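Local coordinates for protein cyclodipeptide synthase, BtCDPS (Bacillus thermoamylovorans, PDB 6ZTU) that probably joins two amino acids, taken from aminoacyl-tRNAs as in other cyclodipeptide synthases, into a cyclic dipeptide, at residues L31-F36 with H46-W51; V59-A64 with E99-N104. All coordinates share one frame; numbering follows the deposited sequence.

Interaction 1 of 2, residues L31-F36 with H46-W51; sequences LGISPF and HQLIDW. With 0RE ((2S)-hexane-1,2-diol), chain B.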
# COMPACT_ATOMS: atom_id res chain seq x y z
N LEU A 31 -1.66 -1.57 7.41
CA LEU A 31 -2.67 -0.68 6.84
C LEU A 31 -1.99 0.21 5.81
O LEU A 31 -1.13 1.01 6.16
CB LEU A 31 -3.33 0.14 7.94
CG LEU A 31 -4.18 -0.65 8.92
CD1 LEU A 31 -4.52 0.22 10.13
CD2 LEU A 31 -5.46 -1.13 8.22
N GLY A 32 -2.35 0.05 4.54
CA GLY A 32 -1.75 0.87 3.50
C GLY A 32 -2.49 2.18 3.34
O GLY A 32 -3.69 2.19 3.07
N ILE A 33 -1.79 3.31 3.54
CA ILE A 33 -2.39 4.64 3.45
C ILE A 33 -1.84 5.29 2.20
O ILE A 33 -0.64 5.57 2.10
CB ILE A 33 -2.08 5.49 4.69
CG1 ILE A 33 -2.40 4.73 5.98
CG2 ILE A 33 -2.83 6.82 4.62
CD1 ILE A 33 -3.83 4.23 6.08
N SER A 34 -2.71 5.52 1.23
CA SER A 34 -2.30 5.99 -0.09
C SER A 34 -2.21 7.52 -0.09
O SER A 34 -3.13 8.18 0.39
CB SER A 34 -3.28 5.51 -1.15
OG SER A 34 -2.72 5.62 -2.44
N PRO A 35 -1.14 8.10 -0.63
CA PRO A 35 -1.02 9.56 -0.63
C PRO A 35 -1.85 10.21 -1.74
O PRO A 35 -2.04 9.64 -2.81
CB PRO A 35 0.48 9.78 -0.88
CG PRO A 35 0.87 8.62 -1.73
CD PRO A 35 0.05 7.45 -1.19
N PHE A 36 -2.32 11.43 -1.45
CA PHE A 36 -3.09 12.23 -2.40
C PHE A 36 -4.36 11.50 -2.82
O PHE A 36 -4.76 11.49 -3.99
CB PHE A 36 -2.24 12.62 -3.61
CG PHE A 36 -0.85 13.02 -3.23
CD1 PHE A 36 -0.64 14.09 -2.37
CD2 PHE A 36 0.25 12.32 -3.70
CE1 PHE A 36 0.63 14.46 -2.00
CE2 PHE A 36 1.53 12.69 -3.33
CZ PHE A 36 1.72 13.76 -2.48
N HIS A 46 -8.93 6.82 11.41
CA HIS A 46 -9.34 6.36 12.74
C HIS A 46 -10.17 5.08 12.65
O HIS A 46 -9.99 4.16 13.45
CB HIS A 46 -10.12 7.46 13.46
CG HIS A 46 -9.23 8.41 14.22
ND1 HIS A 46 -9.03 8.31 15.58
CD2 HIS A 46 -8.48 9.46 13.80
CE1 HIS A 46 -8.20 9.27 15.96
NE2 HIS A 46 -7.85 9.97 14.90
N GLN A 47 -11.08 5.01 11.67
CA GLN A 47 -11.88 3.80 11.52
C GLN A 47 -10.99 2.59 11.23
O GLN A 47 -11.17 1.52 11.82
CB GLN A 47 -12.90 3.98 10.41
CG GLN A 47 -14.04 4.92 10.76
CD GLN A 47 -15.21 4.73 9.83
OE1 GLN A 47 -15.05 4.72 8.61
NE2 GLN A 47 -16.40 4.55 10.39
N LEU A 48 -10.02 2.76 10.33
CA LEU A 48 -9.11 1.65 10.00
C LEU A 48 -8.39 1.16 11.25
O LEU A 48 -8.31 -0.05 11.49
CB LEU A 48 -8.09 2.09 8.96
CG LEU A 48 -8.54 2.39 7.53
CD1 LEU A 48 -7.36 2.95 6.75
CD2 LEU A 48 -9.07 1.12 6.88
N ILE A 49 -7.88 2.08 12.04
CA ILE A 49 -7.05 1.72 13.19
C ILE A 49 -7.91 1.22 14.34
O ILE A 49 -7.54 0.27 15.04
CB ILE A 49 -6.16 2.91 13.58
CG1 ILE A 49 -5.09 3.13 12.50
CG2 ILE A 49 -5.50 2.68 14.92
CD1 ILE A 49 -4.37 4.46 12.59
N ASP A 50 -9.08 1.83 14.55
CA ASP A 50 -9.99 1.33 15.59
C ASP A 50 -10.40 -0.11 15.31
O ASP A 50 -10.34 -0.96 16.20
CB ASP A 50 -11.24 2.22 15.68
CG ASP A 50 -10.94 3.59 16.24
OD1 ASP A 50 -9.89 3.74 16.91
OD2 ASP A 50 -11.75 4.51 16.03
N TRP A 51 -10.84 -0.39 14.08
CA TRP A 51 -11.19 -1.75 13.70
C TRP A 51 -9.99 -2.69 13.81
O TRP A 51 -10.12 -3.81 14.31
CB TRP A 51 -11.77 -1.77 12.28
CG TRP A 51 -12.08 -3.13 11.74
CD1 TRP A 51 -13.21 -3.88 11.97
CD2 TRP A 51 -11.26 -3.91 10.86
NE1 TRP A 51 -13.13 -5.07 11.29
CE2 TRP A 51 -11.94 -5.12 10.60
CE3 TRP A 51 -10.01 -3.70 10.26
CZ2 TRP A 51 -11.42 -6.11 9.77
CZ3 TRP A 51 -9.49 -4.68 9.44
CH2 TRP A 51 -10.19 -5.88 9.20
O01 0RE B . -0.94 1.13 -2.73
C02 0RE B . -1.93 1.37 -1.79
C03 0RE B . -1.50 0.74 -0.46
O04 0RE B . -1.75 -0.64 -0.49
C05 0RE B . -0.02 1.02 -0.25
C06 0RE B . 0.23 2.52 -0.19
C07 0RE B . 1.73 2.76 -0.13
C08 0RE B . 2.02 3.34 1.24

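Interaction 2 of 2, residues V59-A64 with E99-N104; sequences VTVLLA and EALRKN. With 0RE ((2S)-hexane-1,2-diol), chain B.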
# COMPACT_ATOMS: atom_id res chain seq x y z
N VAL A 59 -0.60 -4.29 14.87
CA VAL A 59 -1.05 -3.32 13.88
C VAL A 59 0.13 -2.45 13.48
O VAL A 59 0.82 -1.90 14.35
CB VAL A 59 -2.19 -2.44 14.43
CG1 VAL A 59 -2.60 -1.41 13.40
CG2 VAL A 59 -3.37 -3.29 14.91
N THR A 60 0.34 -2.30 12.18
CA THR A 60 1.35 -1.40 11.63
C THR A 60 0.69 -0.57 10.53
O THR A 60 -0.20 -1.06 9.82
CB THR A 60 2.55 -2.18 11.06
OG1 THR A 60 3.09 -3.03 12.08
CG2 THR A 60 3.64 -1.22 10.56
N VAL A 61 1.12 0.68 10.39
CA VAL A 61 0.64 1.58 9.34
C VAL A 61 1.78 1.82 8.36
O VAL A 61 2.90 2.17 8.77
CB VAL A 61 0.15 2.91 9.95
CG1 VAL A 61 -0.15 3.94 8.87
CG2 VAL A 61 -1.07 2.66 10.82
N LEU A 62 1.50 1.66 7.06
CA LEU A 62 2.48 1.92 6.01
C LEU A 62 2.08 3.18 5.25
O LEU A 62 0.98 3.25 4.69
CB LEU A 62 2.55 0.74 5.02
CG LEU A 62 3.64 0.88 3.95
CD1 LEU A 62 5.05 0.75 4.55
CD2 LEU A 62 3.41 -0.15 2.84
N LEU A 63 2.99 4.15 5.21
CA LEU A 63 2.83 5.40 4.48
C LEU A 63 3.76 5.42 3.27
O LEU A 63 4.71 4.65 3.17
CB LEU A 63 3.14 6.60 5.38
CG LEU A 63 2.44 6.64 6.73
CD1 LEU A 63 2.83 7.94 7.46
CD2 LEU A 63 0.94 6.55 6.56
N ALA A 64 3.50 6.36 2.36
CA ALA A 64 4.30 6.45 1.15
C ALA A 64 5.69 6.99 1.43
O ALA A 64 5.87 7.90 2.25
CB ALA A 64 3.60 7.34 0.12
N GLU A 99 -2.56 9.57 16.45
CA GLU A 99 -3.74 9.81 17.29
C GLU A 99 -4.50 8.53 17.58
O GLU A 99 -4.74 8.18 18.74
CB GLU A 99 -4.69 10.79 16.61
CG GLU A 99 -4.29 12.24 16.61
CD GLU A 99 -5.27 13.08 15.82
OE1 GLU A 99 -6.31 12.52 15.37
OE2 GLU A 99 -5.01 14.29 15.64
N ALA A 100 -4.90 7.82 16.52
CA ALA A 100 -5.78 6.67 16.67
C ALA A 100 -5.05 5.51 17.33
O ALA A 100 -5.64 4.78 18.14
CB ALA A 100 -6.34 6.27 15.31
N LEU A 101 -3.78 5.31 17.00
CA LEU A 101 -3.01 4.27 17.68
C LEU A 101 -2.91 4.57 19.17
O LEU A 101 -3.19 3.70 20.01
CB LEU A 101 -1.63 4.15 17.05
CG LEU A 101 -1.64 3.47 15.67
CD1 LEU A 101 -0.30 3.69 14.96
CD2 LEU A 101 -1.97 1.99 15.78
N ARG A 102 -2.56 5.80 19.51
CA ARG A 102 -2.46 6.18 20.92
C ARG A 102 -3.80 6.02 21.62
O ARG A 102 -3.87 5.49 22.74
CB ARG A 102 -1.95 7.62 21.03
CG ARG A 102 -1.94 8.16 22.45
CD ARG A 102 -1.03 9.38 22.58
NE ARG A 102 -1.09 10.24 21.40
CZ ARG A 102 -2.03 11.16 21.18
NH1 ARG A 102 -3.01 11.34 22.06
NH2 ARG A 102 -1.99 11.90 20.07
N LYS A 103 -4.89 6.45 20.97
CA LYS A 103 -6.23 6.28 21.53
C LYS A 103 -6.51 4.82 21.89
O LYS A 103 -7.19 4.54 22.89
CB LYS A 103 -7.26 6.80 20.53
CG LYS A 103 -8.70 6.69 20.99
CD LYS A 103 -9.65 7.20 19.91
CE LYS A 103 -9.78 6.20 18.77
NZ LYS A 103 -10.58 6.75 17.62
N ASN A 104 -6.00 3.88 21.09
CA ASN A 104 -6.22 2.46 21.33
C ASN A 104 -5.16 1.82 22.21
O ASN A 104 -5.15 0.59 22.34
CB ASN A 104 -6.27 1.71 19.99
CG ASN A 104 -7.56 1.93 19.25
OD1 ASN A 104 -8.51 1.18 19.43
ND2 ASN A 104 -7.59 2.94 18.38
O01 0RE B . -0.94 1.13 -2.73
C02 0RE B . -1.93 1.37 -1.79
C03 0RE B . -1.50 0.74 -0.46
O04 0RE B . -1.75 -0.64 -0.49
C05 0RE B . -0.02 1.02 -0.25
C06 0RE B . 0.23 2.52 -0.19
C07 0RE B . 1.73 2.76 -0.13
C08 0RE B . 2.02 3.34 1.24

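Interaction 1 of 2, residues L31-F36 with H46-W51
L31 and L48 face each other where strand 28-32 passes beneath helix 42-55, and the contact, carried by apolar side chains, is a small example of a helix laid on the parallel part of a mixed sheet. The side chain of L31 can be followed outward. Its CB leaves the strand toward the helix, and CG stands beside the backbone N, anti to the carbonyl carbon (chi1 -67°), from where CD1 is the branch that does the touching. CD1 of L31 lies 3.8 Å from CG1 of I49 and 4.2 Å from CB of L48, with the backbone O of L48 at 4.0 Å from it, so it sits against the first part of two successive helical residues. L31 and I49 meet at a slant, neither running along the other.

I33 adds a second point two residues on. A chi1 of -50° sets its CG1 beside the backbone N, and chi2 (-56°) then turns CD1 of I33 toward the helix, 3.8 Å from CD1 of L48; the two chains run past each other in opposite directions. L48 thus offers CB to L31 and its CD1 methyl to I33.

Between L31 and I33 in the chain, CA of G32 lies 4.0 Å from C03 of the bound hexanediol, so bare backbone forms part of the pocket wall. On the helix's flank, L48 also packs on F10 and L228, while I49 touches A100 and L101 of helix 79-103. The geometry is that of the first half of a right-handed beta-alpha-beta crossover in a Rossmann-like sheet of the HUP clan, with a ligand pocket at the strand's C-terminal end.

Interaction 2 of 2, residues V59-A64 with E99-N104
Strand 58-63, which closes a beta-alpha-beta unit in the Rossmann-like sheet, has one face covered near its start by the end of helix 79-103, and L101 is the helix residue that reaches it. Both methyls of L101 are used. CD2 of L101 comes to 4.2 Å from CG1 of V59, and CD1 of L101 to 4.3 Å from CG2 of V61, so the leucine spans two strand residues whose side chains rise on the same face. In V59, CG1 is anti to the backbone N (chi1 178°), which sets this methyl on the leucine's side. At these separations the packing is light; I110 and I49 also touch L101.

The helix ends here. The side chain of N104 folds back so that ND2 gives a nearly straight hydrogen bond (168°) to O of A100, 2.7 Å away, while N104 N reaches the same oxygen of A100 at 3.1 Å from the opposite face of its carbonyl plane.

Farther along the strand the backbone runs into the pocket: the hexanediol's C08 lies 3.4 Å from C of L63, and CG of L62 is 4.0 Å from C08. Helix 79-103 thus covers strand 58-63 as part of the helical layer on one face of a Rossmann-like sheet.

Interactions 1 and 2, with centres about 8 Å apart, are neighbouring parts of one helical layer on one face of the mixed sheet. Strands 28-32 and 58-63 are neighbours, joined by a probable hydrogen bond from L62 N to L31 O at 2.9 Å, and helix 42-55 links them in the chain. The helices also meet: D50 OD1 probably bonds N104 ND2 at 2.8 Å, and D50 pairs with K103 in a salt bridge. At the other end, CG of P35 packs on CB of A64 at 3.5 Å. Both strands end at the hexanediol, whose pocket includes G32, I33, L62, L63 and A64, and which is also hydrogen-bonded to OE1 of E180.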